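Local structure of HhaI Restriction Endonuclease (6UKG) at residues N20-K25 with S33-T38; N195-R200 with L209-N214. The protein probably cleaves double-stranded DNA within the short palindrome GCGC, as a type II restriction endonuclease of Haemophilus parahaemolyticus. One frame throughout, in Å; residues are numbered along the deposited sequence.

Contact 1 of 2, residues N20-K25 with S33-T38; sequences NKFAKK and SDILFT. With nucleotides of chain B.
Phe-22 and Phe-37 meet across a beta hairpin in which strands 22-24 and 35-37 run antiparallel at the edge of a five-stranded mixed sheet, strand 22-24 being its outermost member. Ala-23 and Leu-36 form the hydrogen-bonded pair: Ala-23 N donates to Leu-36 O (3.0 Å), and Leu-36 N donates back to Ala-23 O at 2.9 Å. Backbone bonds from Thr-38 N to Lys-21 O (2.8 Å) and from Lys-25 N to Asp-34 O (2.9 Å) extend the pairing at the two ends. Phe-22, Lys-24, Ile-35 and Phe-37 share one face of the sheet; helix 3-18 packs on the first three through Leu-14, Val-8 and Val-11, and Phe-37 meets Phe-43 and Ile-256. On this face Phe-22 brings CE1 to 3.6 Å from Phe-37 CD1, with the ring planes inclined at 37°, while its CB meets Ile-35 CG2 at 4.0 Å. Phe-37 CG stands anti to its own N (chi1 168°), which places the ring beside Lys-21, whose CB reaches Phe-37 CE1 at 3.6 Å. Ala-23 and Leu-36 lie on the other face. Where strand 35-37 begins, the side chain of Asp-34 turns away from strand 22-24 and toward the DNA: its OD2 is 2.6 Å from OP1 of DC9 of chain B, while its OD1 accepts a bond from Ala-47 N, which ties the carboxylate to strand 43-47. Glu-46 OE1 accepts the backbone N-H of Asp-34. An aspartate at this strand start, beside a Glu-Ala pair in the next strand and a DNA phosphate, is consistent with the active site of the PD-(D/E)XK nuclease fold.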
ATOM      1  N   ASN A  20     -18.469  14.097 -14.444  1.00 16.37           N
ATOM      2  CA  ASN A  20     -17.028  14.039 -14.717  1.00 17.67           C
ATOM      3  C   ASN A  20     -16.252  14.905 -13.724  1.00 16.39           C
ATOM      4  O   ASN A  20     -15.735  15.981 -14.046  1.00 19.02           O
ATOM      5  CB  ASN A  20     -16.740  14.458 -16.151  1.00 21.82           C
ATOM      6  CG  ASN A  20     -17.323  13.510 -17.146  1.00 26.23           C
ATOM      7  OD1 ASN A  20     -18.203  13.878 -17.931  1.00 29.16           O
ATOM      8  ND2 ASN A  20     -16.843  12.274 -17.130  1.00 27.42           N
ATOM      9  N   LYS A  21     -16.161  14.394 -12.502  1.00 14.52           N
ATOM     10  CA  LYS A  21     -15.571  15.117 -11.389  1.00 14.18           C
ATOM     11  C   LYS A  21     -14.455  14.346 -10.698  1.00 12.54           C
ATOM     12  O   LYS A  21     -13.956  14.817  -9.670  1.00 12.65           O
ATOM     13  CB  LYS A  21     -16.640  15.440 -10.331  1.00 15.67           C
ATOM     14  CG  LYS A  21     -17.912  16.027 -10.868  1.00 19.13           C
ATOM     15  CD  LYS A  21     -17.655  17.397 -11.475  1.00 23.64           C
ATOM     16  CE  LYS A  21     -18.819  17.866 -12.316  1.00 28.94           C
ATOM     17  NZ  LYS A  21     -20.084  17.876 -11.560  1.00 32.06           N
ATOM     18  N   PHE A  22     -14.084  13.155 -11.190  1.00 11.58           N
ATOM     19  CA  PHE A  22     -13.211  12.245 -10.449  1.00 11.72           C
ATOM     20  C   PHE A  22     -12.013  11.878 -11.298  1.00 12.31           C
ATOM     21  O   PHE A  22     -12.157  11.564 -12.478  1.00 14.48           O
ATOM     22  CB  PHE A  22     -13.971  10.977 -10.085  1.00 11.30           C
ATOM     23  CG  PHE A  22     -15.245  11.260  -9.353  1.00 10.86           C
ATOM     24  CD1 PHE A  22     -15.244  11.373  -7.983  1.00 11.52           C
ATOM     25  CD2 PHE A  22     -16.439  11.473 -10.045  1.00 10.89           C
ATOM     26  CE1 PHE A  22     -16.397  11.668  -7.317  1.00 11.62           C
ATOM     27  CE2 PHE A  22     -17.602  11.778  -9.382  1.00 11.74           C
ATOM     28  CZ  PHE A  22     -17.584  11.868  -8.016  1.00 11.40           C
ATOM     29  N   ALA A  23     -10.829  11.892 -10.685  1.00 12.58           N
ATOM     30  CA  ALA A  23      -9.586  11.600 -11.381  1.00 13.75           C
ATOM     31  C   ALA A  23      -8.710  10.654 -10.576  1.00 15.20           C
ATOM     32  O   ALA A  23      -8.536  10.824  -9.367  1.00 16.26           O
ATOM     33  CB  ALA A  23      -8.804  12.887 -11.632  1.00 16.37           C
ATOM     34  N   LYS A  24      -8.127   9.679 -11.273  1.00 16.88           N
ATOM     35  CA  LYS A  24      -7.230   8.723 -10.647  1.00 18.28           C
ATOM     36  C   LYS A  24      -5.846   9.335 -10.541  1.00 18.85           C
ATOM     37  O   LYS A  24      -5.370   9.978 -11.480  1.00 20.21           O
ATOM     38  CB  LYS A  24      -7.123   7.461 -11.501  1.00 21.62           C
ATOM     39  CG  LYS A  24      -6.432   6.302 -10.776  1.00 25.47           C
ATOM     40  CD  LYS A  24      -6.154   5.125 -11.685  1.00 27.38           C
ATOM     41  CE  LYS A  24      -5.035   5.402 -12.697  1.00 28.23           C
ATOM     42  NZ  LYS A  24      -3.660   5.464 -12.115  1.00 29.41           N
ATOM     43  N   LYS A  25      -5.172   9.106  -9.418  1.00 19.42           N
ATOM     44  CA  LYS A  25      -3.812   9.592  -9.248  0.58 21.73           C
ATOM     45  C   LYS A  25      -2.809   8.531  -9.716  1.00 21.40           C
ATOM     46  O   LYS A  25      -3.175   7.432 -10.125  1.00 22.44           O
ATOM     47  CB  LYS A  25      -3.624  10.066  -7.808  0.58 24.54           C
ATOM     48  CG  LYS A  25      -4.654  11.127  -7.364  0.58 24.61           C
ATOM     49  CD  LYS A  25      -4.860  12.267  -8.372  0.58 25.83           C
ATOM     50  CE  LYS A  25      -3.690  13.254  -8.416  0.58 26.37           C
ATOM     51  NZ  LYS A  25      -2.338  12.687  -8.666  0.58 26.44           N
ATOM     52  N   SER A  33      -3.707   9.872  -2.338  1.00 19.08           N
ATOM     53  CA  SER A  33      -4.726   8.833  -2.314  1.00 16.35           C
ATOM     54  C   SER A  33      -5.279   8.603  -3.719  1.00 15.52           C
ATOM     55  O   SER A  33      -4.979   9.339  -4.646  1.00 17.43           O
ATOM     56  CB  SER A  33      -5.813   9.215  -1.313  1.00 15.89           C
ATOM     57  OG  SER A  33      -5.211   9.334  -0.030  1.00 18.71           O
ATOM     58  N   ASP A  34      -6.123   7.569  -3.857  1.00 14.53           N
ATOM     59  CA  ASP A  34      -6.350   6.956  -5.162  1.00 14.00           C
ATOM     60  C   ASP A  34      -7.120   7.854  -6.121  1.00 13.74           C
ATOM     61  O   ASP A  34      -6.799   7.889  -7.310  1.00 15.21           O
ATOM     62  CB  ASP A  34      -7.150   5.655  -5.018  1.00 14.92           C
ATOM     63  CG  ASP A  34      -6.451   4.594  -4.191  1.00 13.51           C
ATOM     64  OD1 ASP A  34      -7.106   3.780  -3.608  1.00 13.85           O
ATOM     65  OD2 ASP A  34      -5.128   4.628  -4.137  1.00 15.16           O
ATOM     66  N   ILE A  35      -8.178   8.519  -5.647  1.00 11.59           N
ATOM     67  CA  ILE A  35      -9.119   9.232  -6.502  1.00 10.64           C
ATOM     68  C   ILE A  35      -9.377  10.598  -5.879  1.00 10.90           C
ATOM     69  O   ILE A  35      -9.612  10.694  -4.680  1.00 12.69           O
ATOM     70  CB  ILE A  35     -10.439   8.447  -6.632  1.00 11.18           C
ATOM     71  CG1 ILE A  35     -10.195   7.059  -7.214  1.00 11.96           C
ATOM     72  CG2 ILE A  35     -11.436   9.205  -7.489  1.00 11.88           C
ATOM     73  CD1 ILE A  35     -11.408   6.122  -7.120  1.00 13.60           C
ATOM     74  N   LEU A  36      -9.358  11.646  -6.685  1.00 10.47           N
ATOM     75  CA  LEU A  36      -9.642  12.996  -6.233  1.00  9.83           C
ATOM     76  C   LEU A  36     -10.946  13.481  -6.846  1.00  9.99           C
ATOM     77  O   LEU A  36     -11.148  13.378  -8.064  1.00 11.51           O
ATOM     78  CB  LEU A  36      -8.499  13.928  -6.622  1.00 10.84           C
ATOM     79  CG  LEU A  36      -8.674  15.402  -6.249  1.00 11.20           C
ATOM     80  CD1 LEU A  36      -8.906  15.593  -4.772  1.00 11.21           C
ATOM     81  CD2 LEU A  36      -7.438  16.178  -6.678  1.00 12.66           C
ATOM     82  N   PHE A  37     -11.824  14.012  -6.001  1.00  9.67           N
ATOM     83  CA  PHE A  37     -13.043  14.687  -6.422  1.00  9.56           C
ATOM     84  C   PHE A  37     -12.776  16.180  -6.567  1.00 10.39           C
ATOM     85  O   PHE A  37     -12.234  16.806  -5.654  1.00 10.55           O
ATOM     86  CB  PHE A  37     -14.145  14.442  -5.376  1.00 10.31           C
ATOM     87  CG  PHE A  37     -15.351  15.326  -5.549  1.00 10.11           C
ATOM     88  CD1 PHE A  37     -16.170  15.212  -6.649  1.00 10.45           C
ATOM     89  CD2 PHE A  37     -15.659  16.279  -4.603  1.00 10.01           C
ATOM     90  CE1 PHE A  37     -17.257  16.060  -6.803  1.00 11.05           C
ATOM     91  CE2 PHE A  37     -16.732  17.116  -4.759  1.00 11.20           C
ATOM     92  CZ  PHE A  37     -17.533  17.006  -5.848  1.00 11.14           C
ATOM     93  N   THR A  38     -13.160  16.730  -7.721  1.00  9.67           N
ATOM     94  CA  THR A  38     -13.090  18.156  -8.041  1.00 10.77           C
ATOM     95  C   THR A  38     -14.426  18.812  -7.701  1.00 10.77           C
ATOM     96  O   THR A  38     -15.471  18.419  -8.236  1.00 11.68           O
ATOM     97  CB  THR A  38     -12.833  18.358  -9.542  1.00 11.66           C
ATOM     98  OG1 THR A  38     -11.515  17.938  -9.873  1.00 12.96           O
ATOM     99  CG2 THR A  38     -12.973  19.806  -9.933  1.00 12.65           C
TER
ATOM    100  P    DC B   9      -3.338   2.422  -1.512  1.00  9.30           P
ATOM    101  OP1  DC B   9      -4.493   3.110  -2.136  1.00 10.14           O
ATOM    102  OP2  DC B   9      -3.369   2.170  -0.063  1.00  9.28           O
ATOM    103  O5'  DC B   9      -3.091   0.998  -2.198  1.00  9.24           O
ATOM    104  C5'  DC B   9      -3.250   0.874  -3.602  1.00  9.70           C
ATOM    105  C4'  DC B   9      -2.697  -0.428  -4.100  1.00  9.64           C
ATOM    106  O4'  DC B   9      -1.269  -0.505  -3.870  1.00 10.03           O
ATOM    107  C3'  DC B   9      -3.220  -1.681  -3.421  1.00  8.94           C
ATOM    108  O3'  DC B   9      -4.538  -2.012  -3.874  1.00  9.79           O
ATOM    109  C2'  DC B   9      -2.151  -2.699  -3.826  1.00 10.10           C
ATOM    110  C1'  DC B   9      -0.872  -1.850  -3.735  1.00  9.75           C
ATOM    111  N1   DC B   9      -0.175  -2.050  -2.434  1.00  9.28           N
ATOM    112  C2   DC B   9       0.724  -3.092  -2.322  1.00  9.68           C
ATOM    113  O2   DC B   9       0.968  -3.772  -3.329  1.00 10.93           O
ATOM    114  N3   DC B   9       1.305  -3.337  -1.141  1.00  9.39           N
ATOM    115  C4   DC B   9       1.015  -2.590  -0.080  1.00  8.85           C
ATOM    116  N4   DC B   9       1.613  -2.887   1.068  1.00  8.97           N
ATOM    117  C5   DC B   9       0.082  -1.520  -0.157  1.00  9.20           C
ATOM    118  C6   DC B   9      -0.505  -1.303  -1.336  1.00  8.70           C
TER

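Contact 2 of 2, residues N195-R200 with L209-N214; sequences NIHDKR and LIKENN. With SO4 (sulfate ion), chain H; nucleotides of chain C.
Lys-211 meets Asp-198 by folding its chain back, with chi2 and chi3 both near -65°, so that NZ returns toward the turn made by 196-199. With chi1 at -72°, the Asp-198 carboxylate swings to the side of its own backbone N, and OD1 receives Lys-211 NZ at 2.9 Å on the syn side, somewhat out of the carboxylate plane. The aspartate lies against the His-197 ring, its CG over one face near the rim. The type II turn is closed by Lys-199 N on Ile-196 O, and it docks on strand 206-213: Ile-210 N gives a fairly straight bond to Lys-199 O (2.9 Å), whereas Asp-198 N to Ile-210 O is short but bent and weak. Beneath the turn, Ile-210 CD1 touches Ile-196 CD1 at 4.1 Å, and Leu-190 and Tyr-217 pack on both isoleucines. His-197 crosses Glu-212 at about a right angle, with CD2 3.7 Å from Glu-212 CB. Near one end, Asn-195 ND2 binds O2 of a sulfate (2.7 Å), His-197 N donates to its O3, and Tyr-217 OH is also hydrogen-bonded to this ion, which probably comes from the crystallisation liquor. Near the other, Arg-200 grips the backbone of chain C: NH1 at 3.0 Å and NH2 at 3.1 Å both bond to OP1 of DC7, an oxygen at the guanidinium's edge and in its plane. Leu-209 CD1 sits over one face of that guanidinium, toward its rim, and Leu-209 CD2 packs on the sugar of DC7. The forked bond to a single phosphate oxygen implies grip on the DNA backbone rather than reading of a base, while the Asp-198 to Lys-211 salt bridge would temper the lysine's charge near the phosphate of DG8.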
ATOM      1  N   ASN A 195      15.165 -15.270 -23.037  1.00 13.31           N
ATOM      2  CA  ASN A 195      13.898 -15.053 -22.343  1.00 13.55           C
ATOM      3  C   ASN A 195      14.207 -14.702 -20.896  1.00 14.29           C
ATOM      4  O   ASN A 195      14.283 -15.568 -20.021  1.00 17.04           O
ATOM      5  CB  ASN A 195      13.020 -16.289 -22.453  1.00 14.91           C
ATOM      6  CG  ASN A 195      12.770 -16.701 -23.885  1.00 18.07           C
ATOM      7  OD1 ASN A 195      13.359 -17.669 -24.383  1.00 20.99           O
ATOM      8  ND2 ASN A 195      11.926 -15.953 -24.568  1.00 19.25           N
ATOM      9  N   ILE A 196      14.388 -13.408 -20.635  1.00 14.46           N
ATOM     10  CA  ILE A 196      14.857 -12.938 -19.338  1.00 14.35           C
ATOM     11  C   ILE A 196      13.838 -12.029 -18.641  1.00 14.41           C
ATOM     12  O   ILE A 196      14.180 -11.341 -17.682  1.00 15.77           O
ATOM     13  CB  ILE A 196      16.264 -12.308 -19.427  1.00 15.44           C
ATOM     14  CG1 ILE A 196      16.294 -11.123 -20.390  1.00 15.67           C
ATOM     15  CG2 ILE A 196      17.280 -13.357 -19.851  1.00 17.05           C
ATOM     16  CD1 ILE A 196      17.656 -10.419 -20.440  1.00 17.22           C
ATOM     17  N   HIS A 197      12.578 -12.035 -19.086  1.00 15.43           N
ATOM     18  CA  HIS A 197      11.544 -11.273 -18.396  1.00 17.97           C
ATOM     19  C   HIS A 197      11.384 -11.799 -16.980  1.00 15.77           C
ATOM     20  O   HIS A 197      11.270 -13.008 -16.762  1.00 16.45           O
ATOM     21  CB  HIS A 197      10.218 -11.421 -19.143  1.00 25.30           C
ATOM     22  CG  HIS A 197       9.064 -10.737 -18.481  1.00 32.75           C
ATOM     23  ND1 HIS A 197       7.803 -11.289 -18.421  1.00 35.87           N
ATOM     24  CD2 HIS A 197       8.979  -9.538 -17.857  1.00 35.46           C
ATOM     25  CE1 HIS A 197       6.989 -10.463 -17.789  1.00 37.75           C
ATOM     26  NE2 HIS A 197       7.679  -9.394 -17.433  1.00 37.44           N
ATOM     27  N   ASP A 198      11.358 -10.886 -16.022  1.00 15.19           N
ATOM     28  CA  ASP A 198      11.229 -11.205 -14.608  1.00 16.85           C
ATOM     29  C   ASP A 198      12.409 -12.016 -14.075  1.00 17.08           C
ATOM     30  O   ASP A 198      12.313 -12.629 -13.013  1.00 18.61           O
ATOM     31  CB  ASP A 198       9.896 -11.890 -14.283  1.00 19.42           C
ATOM     32  CG  ASP A 198       8.724 -10.938 -14.372  1.00 23.87           C
ATOM     33  OD1 ASP A 198       8.941  -9.770 -14.381  1.00 25.42           O
ATOM     34  OD2 ASP A 198       7.504 -11.449 -14.426  1.00 27.04           O
ATOM     35  N   LYS A 199      13.537 -12.020 -14.772  1.00 17.18           N
ATOM     36  CA  LYS A 199      14.714 -12.726 -14.281  1.00 18.35           C
ATOM     37  C   LYS A 199      15.375 -11.956 -13.146  1.00 16.60           C
ATOM     38  O   LYS A 199      15.492 -10.731 -13.186  1.00 15.84           O
ATOM     39  CB  LYS A 199      15.719 -12.914 -15.414  1.00 21.17           C
ATOM     40  CG  LYS A 199      16.945 -13.702 -15.008  1.00 25.78           C
ATOM     41  CD  LYS A 199      17.573 -14.388 -16.203  1.00 30.00           C
ATOM     42  CE  LYS A 199      16.834 -15.668 -16.564  1.00 32.34           C
ATOM     43  NZ  LYS A 199      17.299 -16.834 -15.753  1.00 33.14           N
ATOM     44  N   ARG A 200      15.811 -12.693 -12.127  1.00 17.02           N
ATOM     45  CA  ARG A 200      16.537 -12.143 -10.992  1.00 17.22           C
ATOM     46  C   ARG A 200      17.977 -12.630 -11.042  1.00 17.44           C
ATOM     47  O   ARG A 200      18.225 -13.835 -11.120  1.00 19.75           O
ATOM     48  CB  ARG A 200      15.898 -12.595  -9.684  1.00 19.26           C
ATOM     49  CG  ARG A 200      14.559 -11.948  -9.429  1.00 20.05           C
ATOM     50  CD  ARG A 200      13.736 -12.719  -8.409  1.00 21.85           C
ATOM     51  NE  ARG A 200      12.416 -12.117  -8.210  1.00 23.16           N
ATOM     52  CZ  ARG A 200      12.133 -11.188  -7.300  1.00 22.98           C
ATOM     53  NH1 ARG A 200      13.076 -10.731  -6.482  1.00 22.88           N
ATOM     54  NH2 ARG A 200      10.901 -10.714  -7.209  1.00 24.41           N
ATOM     55  N   LEU A 209      16.488  -7.079 -10.974  1.00 12.93           N
ATOM     56  CA  LEU A 209      15.273  -7.648 -11.522  1.00 12.95           C
ATOM     57  C   LEU A 209      15.077  -7.067 -12.911  1.00 12.84           C
ATOM     58  O   LEU A 209      15.090  -5.843 -13.088  1.00 13.11           O
ATOM     59  CB  LEU A 209      14.072  -7.316 -10.626  1.00 13.83           C
ATOM     60  CG  LEU A 209      12.689  -7.730 -11.129  1.00 15.00           C
ATOM     61  CD1 LEU A 209      12.553  -9.231 -11.264  1.00 16.08           C
ATOM     62  CD2 LEU A 209      11.598  -7.174 -10.202  1.00 15.95           C
ATOM     63  N   ILE A 210      14.918  -7.937 -13.892  1.00 12.37           N
ATOM     64  CA  ILE A 210      14.781  -7.522 -15.276  1.00 13.19           C
ATOM     65  C   ILE A 210      13.305  -7.566 -15.648  1.00 13.89           C
ATOM     66  O   ILE A 210      12.663  -8.618 -15.561  1.00 15.41           O
ATOM     67  CB  ILE A 210      15.635  -8.413 -16.193  1.00 14.32           C
ATOM     68  CG1 ILE A 210      17.104  -8.387 -15.728  1.00 16.49           C
ATOM     69  CG2 ILE A 210      15.489  -7.981 -17.629  1.00 15.70           C
ATOM     70  CD1 ILE A 210      17.996  -9.368 -16.454  1.00 17.48           C
ATOM     71  N   LYS A 211      12.759  -6.419 -16.040  1.00 16.64           N
ATOM     72  CA  LYS A 211      11.370  -6.294 -16.456  1.00 18.73           C
ATOM     73  C   LYS A 211      11.312  -6.011 -17.952  1.00 20.72           C
ATOM     74  O   LYS A 211      12.179  -5.339 -18.507  1.00 20.52           O
ATOM     75  CB  LYS A 211      10.676  -5.164 -15.688  1.00 19.20           C
ATOM     76  CG  LYS A 211      10.653  -5.356 -14.175  1.00 19.85           C
ATOM     77  CD  LYS A 211       9.804  -6.532 -13.777  1.00 20.50           C
ATOM     78  CE  LYS A 211       8.358  -6.321 -14.131  1.00 21.69           C
ATOM     79  NZ  LYS A 211       7.497  -7.380 -13.577  1.00 23.49           N
ATOM     80  N   GLU A 212      10.282  -6.514 -18.615  1.00 24.59           N
ATOM     81  CA  GLU A 212      10.119  -6.265 -20.041  1.00 28.87           C
ATOM     82  C   GLU A 212       8.982  -5.279 -20.248  1.00 35.36           C
ATOM     83  O   GLU A 212       7.850  -5.540 -19.828  1.00 35.34           O
ATOM     84  CB  GLU A 212       9.864  -7.553 -20.813  1.00 29.48           C
ATOM     85  CG  GLU A 212       9.941  -7.339 -22.305  1.00 31.18           C
ATOM     86  CD  GLU A 212      10.459  -8.549 -23.011  1.00 32.42           C
ATOM     87  OE1 GLU A 212      10.140  -9.657 -22.541  1.00 32.93           O
ATOM     88  OE2 GLU A 212      11.189  -8.398 -24.014  1.00 32.23           O
ATOM     89  N   ASN A 213       9.293  -4.152 -20.893  1.00 41.04           N
ATOM     90  CA  ASN A 213       8.303  -3.144 -21.239  1.00 45.89           C
ATOM     91  C   ASN A 213       8.658  -2.522 -22.583  1.00 49.11           C
ATOM     92  O   ASN A 213       9.831  -2.264 -22.871  1.00 49.81           O
ATOM     93  CB  ASN A 213       8.218  -2.054 -20.164  1.00 46.58           C
ATOM     94  N   ASN A 214       7.629  -2.283 -23.395  1.00 50.75           N
ATOM     95  CA  ASN A 214       7.783  -1.765 -24.750  1.00 51.84           C
ATOM     96  C   ASN A 214       8.389  -2.822 -25.667  1.00 51.75           C
ATOM     97  O   ASN A 214       7.724  -3.807 -26.006  1.00 52.51           O
ATOM     98  CB  ASN A 214       8.621  -0.485 -24.756  1.00 52.31           C
TER
HETATM   99  S   SO4 H 805      11.145 -12.611 -23.402  1.00 33.10           S
HETATM  100  O1  SO4 H 805       9.984 -11.773 -23.697  1.00 34.25           O
HETATM  101  O2  SO4 H 805      10.688 -13.978 -23.154  1.00 34.21           O
HETATM  102  O3  SO4 H 805      11.831 -12.097 -22.225  1.00 35.54           O
HETATM  103  O4  SO4 H 805      12.055 -12.594 -24.548  1.00 33.49           O
ATOM    104  P    DC C   7      11.299  -7.639  -4.254  1.00 13.15           P
ATOM    105  OP1  DC C   7      11.482  -9.055  -4.614  1.00 15.09           O
ATOM    106  OP2  DC C   7      12.432  -6.899  -3.648  1.00 13.83           O
ATOM    107  O5'  DC C   7      10.816  -6.812  -5.528  1.00 12.71           O
ATOM    108  C5'  DC C   7       9.888  -7.389  -6.441  1.00 13.09           C
ATOM    109  C4'  DC C   7       8.981  -6.338  -7.001  1.00 12.42           C
ATOM    110  O4'  DC C   7       8.108  -5.832  -5.948  1.00 12.08           O
ATOM    111  C3'  DC C   7       9.650  -5.098  -7.576  1.00 12.30           C
ATOM    112  O3'  DC C   7       8.852  -4.664  -8.684  1.00 13.17           O
ATOM    113  C2'  DC C   7       9.646  -4.125  -6.403  1.00 11.50           C
ATOM    114  C1'  DC C   7       8.291  -4.435  -5.799  1.00 11.11           C
ATOM    115  N1   DC C   7       8.123  -4.091  -4.368  1.00 10.26           N
ATOM    116  C2   DC C   7       6.884  -3.605  -3.963  1.00 10.64           C
ATOM    117  O2   DC C   7       5.996  -3.487  -4.816  1.00 11.07           O
ATOM    118  N3   DC C   7       6.700  -3.282  -2.669  1.00 10.09           N
ATOM    119  C4   DC C   7       7.680  -3.480  -1.790  1.00  9.33           C
ATOM    120  N4   DC C   7       7.457  -3.153  -0.520  1.00 10.04           N
ATOM    121  C5   DC C   7       8.952  -3.994  -2.184  1.00 10.08           C
ATOM    122  C6   DC C   7       9.121  -4.288  -3.473  1.00 10.52           C
ATOM    123  P    DG C   8       9.309  -3.513  -9.698  1.00 12.38           P
ATOM    124  OP1  DG C   8       8.957  -4.033 -11.032  1.00 14.07           O
ATOM    125  OP2  DG C   8      10.694  -3.072  -9.408  1.00 13.08           O
ATOM    126  O5'  DG C   8       8.327  -2.287  -9.346  1.00 13.20           O
ATOM    127  C5'  DG C   8       6.942  -2.332  -9.747  1.00 14.49           C
ATOM    128  C4'  DG C   8       6.278  -0.976  -9.645  1.00 13.77           C
ATOM    129  O4'  DG C   8       6.072  -0.602  -8.265  1.00 12.47           O
ATOM    130  C3'  DG C   8       7.060   0.183 -10.235  1.00 14.14           C
ATOM    131  O3'  DG C   8       6.124   1.135 -10.761  1.00 16.48           O
ATOM    132  C2'  DG C   8       7.854   0.730  -9.059  1.00 12.63           C
ATOM    133  C1'  DG C   8       6.892   0.546  -7.917  1.00 12.22           C
ATOM    134  N9   DG C   8       7.484   0.230  -6.639  1.00 10.85           N
ATOM    135  C8   DG C   8       8.506  -0.673  -6.389  1.00 11.14           C
ATOM    136  N7   DG C   8       8.766  -0.823  -5.126  1.00 11.30           N
ATOM    137  C5   DG C   8       7.823  -0.031  -4.492  1.00 10.31           C
ATOM    138  C6   DG C   8       7.614   0.200  -3.121  1.00  9.62           C
ATOM    139  O6   DG C   8       8.191  -0.297  -2.160  1.00 11.07           O
ATOM    140  N1   DG C   8       6.584   1.109  -2.903  1.00  9.76           N
ATOM    141  C2   DG C   8       5.869   1.737  -3.879  1.00  9.61           C
ATOM    142  N2   DG C   8       4.925   2.608  -3.477  1.00  9.73           N
ATOM    143  N3   DG C   8       6.040   1.518  -5.173  1.00  9.74           N
ATOM    144  C4   DG C   8       7.040   0.642  -5.405  1.00 10.07           C
TER

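The two contacts lie about 32 Å apart between centres and share no strand or helix. Contact 1 belongs to the mixed sheet, with Phe-22 and Ile-35 buried under helix 3-18. Contact 2 lies farther from the chain centre, on a smaller antiparallel sheet, and combines a small buried isoleucine pair with a more exposed, charged rim. Hairpin bonding and ring packing dominate the first; a turn, a salt bridge and anion binding mark the second. Both reach DNA phosphates, but oppositely: a carboxylate meets chain B in contact 1, whereas a guanidinium grips chain C in contact 2, consistent with a probable cleavage site and with non-specific holding of the DNA backbone respectively.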